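Local coordinates for protein putative Xylose isomerase (Rhodospirillum rubrum, PDB 3QXB) that binds iron and manganese ions in a xylose isomerase-like TIM barrel and is probably a sugar isomerase, though its substrate is not established, at residues S188-A193 and M233-P238; R209-W214 and A242-Q247. One frame throughout, in Å; residues are numbered along the deposited sequence.

Contact 1: S188-A193 and M233-P238; sequences SSAADA and MDLCQP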
loop_
_atom_site.group_PDB
_atom_site.type_symbol
_atom_site.label_atom_id
_atom_site.label_comp_id
_atom_site.label_asym_id
_atom_site.label_seq_id
_atom_site.Cartn_x
_atom_site.Cartn_y
_atom_site.Cartn_z
ATOM N N SER A 188 -14.853 -12.454 -6.628
ATOM C CA SER A 188 -15.083 -11.189 -7.239
ATOM C C SER A 188 -16.567 -10.901 -7.280
ATOM O O SER A 188 -17.039 -9.946 -6.670
ATOM C CB SER A 188 -14.490 -11.229 -8.653
ATOM O OG SER A 188 -14.692 -9.990 -9.323
ATOM N N SER A 189 -17.308 -11.730 -8.016
ATOM C CA SER A 189 -18.771 -11.586 -8.140
ATOM C C SER A 189 -19.505 -12.131 -6.929
ATOM O O SER A 189 -18.941 -12.875 -6.126
ATOM C CB SER A 189 -19.279 -12.324 -9.379
ATOM O OG SER A 189 -18.988 -13.708 -9.274
ATOM N N ALA A 190 -20.768 -11.757 -6.812
ATOM C CA ALA A 190 -21.661 -12.334 -5.810
ATOM C C ALA A 190 -21.732 -13.871 -5.963
ATOM O O ALA A 190 -21.698 -14.584 -4.954
ATOM C CB ALA A 190 -23.079 -11.664 -5.891
ATOM N N ALA A 191 -21.755 -14.375 -7.208
ATOM C CA ALA A 191 -21.677 -15.826 -7.457
ATOM C C ALA A 191 -20.382 -16.485 -6.967
ATOM O O ALA A 191 -20.427 -17.580 -6.424
ATOM C CB ALA A 191 -21.923 -16.167 -8.961
ATOM N N ASP A 192 -19.226 -15.835 -7.153
ATOM C CA ASP A 192 -17.986 -16.293 -6.540
ATOM C C ASP A 192 -18.108 -16.335 -5.013
ATOM O O ASP A 192 -17.761 -17.334 -4.356
ATOM C CB ASP A 192 -16.814 -15.362 -6.852
ATOM C CG ASP A 192 -16.391 -15.340 -8.317
ATOM O OD1 ASP A 192 -16.680 -16.265 -9.090
ATOM O OD2 ASP A 192 -15.690 -14.377 -8.679
ATOM N N ALA A 193 -18.566 -15.239 -4.435
ATOM C CA ALA A 193 -18.685 -15.176 -2.977
ATOM C C ALA A 193 -19.637 -16.267 -2.439
ATOM O O ALA A 193 -19.328 -16.913 -1.441
ATOM C CB ALA A 193 -19.107 -13.780 -2.519
HETATM N N MSE A 233 -27.445 -9.295 -2.038
HETATM C CA MSE A 233 -28.366 -9.912 -1.077
HETATM C C MSE A 233 -29.065 -11.156 -1.660
HETATM O O MSE A 233 -29.228 -12.158 -0.958
HETATM C CB MSE A 233 -29.398 -8.907 -0.566
HETATM C CG MSE A 233 -28.777 -7.725 0.194
HETATM SE SE MSE A 233 -27.511 -8.219 1.557
HETATM C CE MSE A 233 -28.535 -7.778 3.143
ATOM N N ASP A 234 -29.457 -11.108 -2.933
ATOM C CA ASP A 234 -30.113 -12.270 -3.551
ATOM C C ASP A 234 -29.247 -13.533 -3.488
ATOM O O ASP A 234 -29.725 -14.607 -3.183
ATOM C CB ASP A 234 -30.500 -11.992 -5.005
ATOM C CG ASP A 234 -31.596 -10.929 -5.136
ATOM O OD1 ASP A 234 -32.352 -10.711 -4.158
ATOM O OD2 ASP A 234 -31.671 -10.288 -6.217
ATOM N N LEU A 235 -27.955 -13.403 -3.741
ATOM C CA LEU A 235 -27.095 -14.573 -3.796
ATOM C C LEU A 235 -26.355 -14.854 -2.463
ATOM O O LEU A 235 -25.972 -15.995 -2.191
ATOM C CB LEU A 235 -26.106 -14.417 -4.966
ATOM C CG LEU A 235 -26.686 -14.380 -6.388
ATOM C CD1 LEU A 235 -25.527 -14.564 -7.351
ATOM C CD2 LEU A 235 -27.847 -15.415 -6.660
ATOM N N CYS A 236 -26.141 -13.822 -1.643
ATOM C CA CYS A 236 -25.215 -13.915 -0.493
ATOM C C CYS A 236 -25.737 -13.441 0.873
ATOM O O CYS A 236 -25.020 -13.522 1.842
ATOM C CB CYS A 236 -23.935 -13.149 -0.814
ATOM S SG CYS A 236 -23.017 -13.763 -2.254
ATOM N N GLN A 237 -26.971 -12.961 0.961
ATOM C CA GLN A 237 -27.439 -12.337 2.199
ATOM C C GLN A 237 -27.097 -13.065 3.523
ATOM O O GLN A 237 -26.575 -12.416 4.429
ATOM C CB GLN A 237 -28.946 -12.059 2.182
ATOM C CG GLN A 237 -29.377 -11.417 3.521
ATOM C CD GLN A 237 -30.752 -10.811 3.528
ATOM O OE1 GLN A 237 -31.526 -10.965 2.599
ATOM N NE2 GLN A 237 -31.046 -10.092 4.587
ATOM N N PRO A 238 -27.400 -14.379 3.646
ATOM C CA PRO A 238 -27.125 -15.066 4.911
ATOM C C PRO A 238 -25.670 -14.957 5.387
ATOM O O PRO A 238 -25.409 -15.101 6.576
ATOM C CB PRO A 238 -27.462 -16.538 4.619
ATOM C CG PRO A 238 -28.224 -16.546 3.385
ATOM C CD PRO A 238 -27.952 -15.295 2.636
#
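Cys-236 and Leu-235, from helix 229-236, press against the first turn of helix 190-200, and small apolar contacts carry most of the meeting. Three alanines, Ala-190, Ala-191 and Ala-193, make up the other side; having no more than a methyl each, they let the two helices come close, with the CA atoms of Ala-190 and Leu-235 6.2 Å apart. Leu-235 reaches over with one branch: its CD1 lies 3.8 Å from Ala-191 N and also touches the CB of Ala-190. The sulfur of Cys-236 is turned into the interface because it stands anti to its own carbonyl carbon (chi1 -61°), and Ala-193 CB meets this SG at 3.9 Å. A cysteine suits the buried position, being compact and only mildly polar.

One polar approach accompanies this packing, for Cys-236 SG comes within 3.1 Å of Ala-190 O. In the TIM barrel these are two of the helices that wrap the strands, the one after strand 174-177 and the one leading into strand 240-245. Trp-232, one turn back on helix 229-236, also packs against Ala-190 and Ala-193.

Hydrogen bonds within 188-193 fix the start of the helix that carries the three alanines. Ser-189 and Asp-192 form a capping box: Asp-192 N donates to Ser-189 OG over 3.0 Å, nearly straight at 164°, while Ser-189 N donates to Asp-192 OD2 over 3.2 Å from above the carboxylate plane. The same OD2 receives Ser-188 N at 2.9 Å through its anti lone pair. A short hydroxyl and a carboxylate suit these places, as both accept from amides at the helix start. Ser-188 OG lies within hydrogen-bonding reach of the carbonyl oxygens of Val-180 and Leu-182, which must share its one proton.

Contact 2: R209-W214 and A242-Q247; sequences RLLVDW and AYHIQQ. With FE (Fe (III) ion), chain E.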
loop_
_atom_site.group_PDB
_atom_site.type_symbol
_atom_site.label_atom_id
_atom_site.label_comp_id
_atom_site.label_asym_id
_atom_site.label_seq_id
_atom_site.Cartn_x
_atom_site.Cartn_y
_atom_site.Cartn_z
ATOM N N ARG A 209 -17.188 -15.507 7.026
ATOM C CA ARG A 209 -18.300 -14.758 6.455
ATOM C C ARG A 209 -17.750 -13.717 5.490
ATOM O O ARG A 209 -16.547 -13.533 5.367
ATOM C CB ARG A 209 -19.112 -14.094 7.587
ATOM C CG ARG A 209 -19.881 -15.078 8.490
ATOM C CD ARG A 209 -21.063 -15.708 7.739
ATOM N NE ARG A 209 -21.723 -16.738 8.529
ATOM C CZ ARG A 209 -21.470 -18.044 8.441
ATOM N NH1 ARG A 209 -20.524 -18.538 7.621
ATOM N NH2 ARG A 209 -22.141 -18.865 9.215
ATOM N N LEU A 210 -18.669 -13.022 4.817
ATOM C CA LEU A 210 -18.327 -12.002 3.854
ATOM C C LEU A 210 -18.384 -10.629 4.524
ATOM O O LEU A 210 -19.247 -10.370 5.364
ATOM C CB LEU A 210 -19.286 -12.031 2.658
ATOM C CG LEU A 210 -19.278 -13.320 1.820
ATOM C CD1 LEU A 210 -20.471 -13.339 0.855
ATOM C CD2 LEU A 210 -17.951 -13.424 1.051
ATOM N N LEU A 211 -17.417 -9.785 4.174
ATOM C CA LEU A 211 -17.529 -8.354 4.375
ATOM C C LEU A 211 -17.615 -7.748 2.977
ATOM O O LEU A 211 -16.769 -8.005 2.156
ATOM C CB LEU A 211 -16.357 -7.821 5.205
ATOM C CG LEU A 211 -16.298 -6.302 5.407
ATOM C CD1 LEU A 211 -15.573 -5.946 6.732
ATOM C CD2 LEU A 211 -15.638 -5.614 4.172
ATOM N N VAL A 212 -18.697 -7.030 2.666
ATOM C CA VAL A 212 -18.896 -6.560 1.297
ATOM C C VAL A 212 -18.689 -5.056 1.247
ATOM O O VAL A 212 -19.226 -4.329 2.054
ATOM C CB VAL A 212 -20.252 -6.959 0.757
ATOM C CG1 VAL A 212 -20.584 -6.251 -0.575
ATOM C CG2 VAL A 212 -20.330 -8.503 0.640
ATOM N N ASP A 213 -17.850 -4.617 0.315
ATOM C CA ASP A 213 -17.520 -3.218 0.199
ATOM C C ASP A 213 -18.383 -2.651 -0.920
ATOM O O ASP A 213 -18.365 -3.161 -2.040
ATOM C CB ASP A 213 -16.043 -3.084 -0.145
ATOM C CG ASP A 213 -15.588 -1.650 -0.180
ATOM O OD1 ASP A 213 -16.390 -0.798 -0.620
ATOM O OD2 ASP A 213 -14.440 -1.405 0.239
ATOM N N TRP A 214 -19.173 -1.635 -0.607
ATOM C CA TRP A 214 -20.157 -1.111 -1.559
ATOM C C TRP A 214 -19.475 -0.663 -2.874
ATOM O O TRP A 214 -20.035 -0.817 -3.955
ATOM C CB TRP A 214 -20.939 0.056 -0.937
ATOM C CG TRP A 214 -22.098 -0.353 -0.101
ATOM C CD1 TRP A 214 -22.059 -1.007 1.087
ATOM C CD2 TRP A 214 -23.482 -0.114 -0.387
ATOM N NE1 TRP A 214 -23.326 -1.195 1.565
ATOM C CE2 TRP A 214 -24.224 -0.658 0.679
ATOM C CE3 TRP A 214 -24.163 0.539 -1.426
ATOM C CZ2 TRP A 214 -25.623 -0.608 0.728
ATOM C CZ3 TRP A 214 -25.588 0.584 -1.381
ATOM C CH2 TRP A 214 -26.282 0.023 -0.303
ATOM N N ALA A 242 -20.759 -7.963 7.676
ATOM C CA ALA A 242 -20.296 -6.569 7.810
ATOM C C ALA A 242 -20.040 -5.949 6.423
ATOM O O ALA A 242 -19.934 -6.663 5.419
ATOM C CB ALA A 242 -19.040 -6.485 8.715
ATOM N N TYR A 243 -19.950 -4.621 6.380
ATOM C CA TYR A 243 -19.755 -3.888 5.137
ATOM C C TYR A 243 -18.652 -2.838 5.247
ATOM O O TYR A 243 -18.345 -2.356 6.343
ATOM C CB TYR A 243 -21.029 -3.161 4.767
ATOM C CG TYR A 243 -22.243 -4.033 4.570
ATOM C CD1 TYR A 243 -22.978 -4.464 5.644
ATOM C CD2 TYR A 243 -22.691 -4.379 3.294
ATOM C CE1 TYR A 243 -24.107 -5.268 5.460
ATOM C CE2 TYR A 243 -23.810 -5.178 3.109
ATOM C CZ TYR A 243 -24.518 -5.625 4.204
ATOM O OH TYR A 243 -25.675 -6.409 4.088
ATOM N N HIS A 244 -18.082 -2.472 4.092
ATOM C CA HIS A 244 -17.354 -1.222 3.963
ATOM C C HIS A 244 -18.244 -0.305 3.143
ATOM O O HIS A 244 -18.818 -0.723 2.116
ATOM C CB HIS A 244 -16.032 -1.377 3.238
ATOM C CG HIS A 244 -14.990 -2.074 4.041
ATOM N ND1 HIS A 244 -13.884 -2.672 3.471
ATOM C CD2 HIS A 244 -14.882 -2.257 5.377
ATOM C CE1 HIS A 244 -13.163 -3.229 4.432
ATOM N NE2 HIS A 244 -13.749 -2.995 5.593
ATOM N N ILE A 245 -18.357 0.928 3.591
ATOM C CA ILE A 245 -19.090 1.935 2.848
ATOM C C ILE A 245 -18.089 3.006 2.390
ATOM O O ILE A 245 -17.153 3.331 3.091
ATOM C CB ILE A 245 -20.280 2.518 3.656
ATOM C CG1 ILE A 245 -19.836 3.219 4.939
ATOM C CG2 ILE A 245 -21.374 1.417 3.958
ATOM C CD1 ILE A 245 -20.990 3.984 5.642
ATOM N N GLN A 246 -18.340 3.558 1.204
ATOM C CA GLN A 246 -17.546 4.627 0.602
ATOM C C GLN A 246 -18.406 5.291 -0.458
ATOM O O GLN A 246 -19.441 4.749 -0.863
ATOM C CB GLN A 246 -16.307 4.065 -0.084
ATOM C CG GLN A 246 -16.603 2.743 -0.837
ATOM C CD GLN A 246 -15.672 2.524 -2.011
ATOM O OE1 GLN A 246 -15.520 3.410 -2.872
ATOM N NE2 GLN A 246 -15.070 1.342 -2.082
ATOM N N GLN A 247 -17.982 6.469 -0.891
ATOM C CA GLN A 247 -18.622 7.158 -1.983
ATOM C C GLN A 247 -17.837 6.817 -3.232
ATOM O O GLN A 247 -16.607 6.615 -3.196
ATOM C CB GLN A 247 -18.712 8.676 -1.710
ATOM C CG GLN A 247 -19.485 9.511 -2.684
ATOM C CD GLN A 247 -20.933 9.092 -2.899
ATOM O OE1 GLN A 247 -21.190 8.072 -3.511
ATOM N NE2 GLN A 247 -21.881 9.935 -2.469
HETATM FE FE FE E . -12.902 -2.382 1.470
HETATM O O HOH W 1 -11.221 -1.957 -0.073
HETATM O O HOH W 2 -11.028 -3.172 2.499
#
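Strands 209-213 and 242-245 run parallel, their axes 4.4 Å apart and 18° askew, with Val-212 N donating to Ala-242 O and Val-212 O accepting from His-244 N. They are neighbouring staves of the TIM barrel, and Trp-214 N continues the ladder to His-244 O in a nearly straight bond.

On the face shared by Leu-211, Asp-213 and His-244, the iron(III) ion is bound by Asp-213 OD2 and His-244 ND1, each at 2.2 Å. Two waters, Glu-178 and Glu-286 complete the site, which is also modelled with manganese. The carboxylate of Asp-213, swung anti to its backbone N (chi1 -176°), stands perpendicular to the imidazole, with OD2 at the ring's edge. Leu-211 CD2 sits over the ring centre in a CH-pi contact, 3.4 Å from the centroid, an apolar lid on one face, while His-244 NE2 is hydrogen-bonded to Gln-53 OE1, which with the metal at ND1 fixes the ring's rotation.

Gln-246 NE2 donates to Asp-213 OD1 over 2.9 Å on the syn side but tilted out of the carboxylate plane, and the amide is held by Asp-253 and His-255, ligands of the second metal site. OD1 also accepts from Gly-215 N. A leucine in place of Gln-246 would probably leave OD1 with Gly-215 N but without its side-chain donor, and Asp-253 without its amide partner.

Behind the sheet, large, mostly hydrophobic side chains fill the layer beneath the helices: the Trp-214 and Tyr-243 rings meet obliquely, their planes at 48°, and Ile-245 lies alongside the indole, its CG2 3.8 Å from Trp-214 CD1.

Both contacts are largely buried, but at different depths: the centre of contact 2 is about 7 Å from the centre of the chain, at the metal site, whereas contact 1, its centre about 16 Å out, belongs to the helical coat and has Ala-191 and Leu-235 exposed. Contact 1 joins its helices by apolar touches, while contact 2 adds strand hydrogen bonds and two ligands of one metal ion. The two use successive elements, helix 190-200 before strand 208-213 and helix 229-236 before strand 240-245. They also meet directly: Leu-210 CD1 lies 3.7 Å from Ala-193 CB and 3.8 Å from Cys-236 CB, so this strand residue packs against both helices of contact 1.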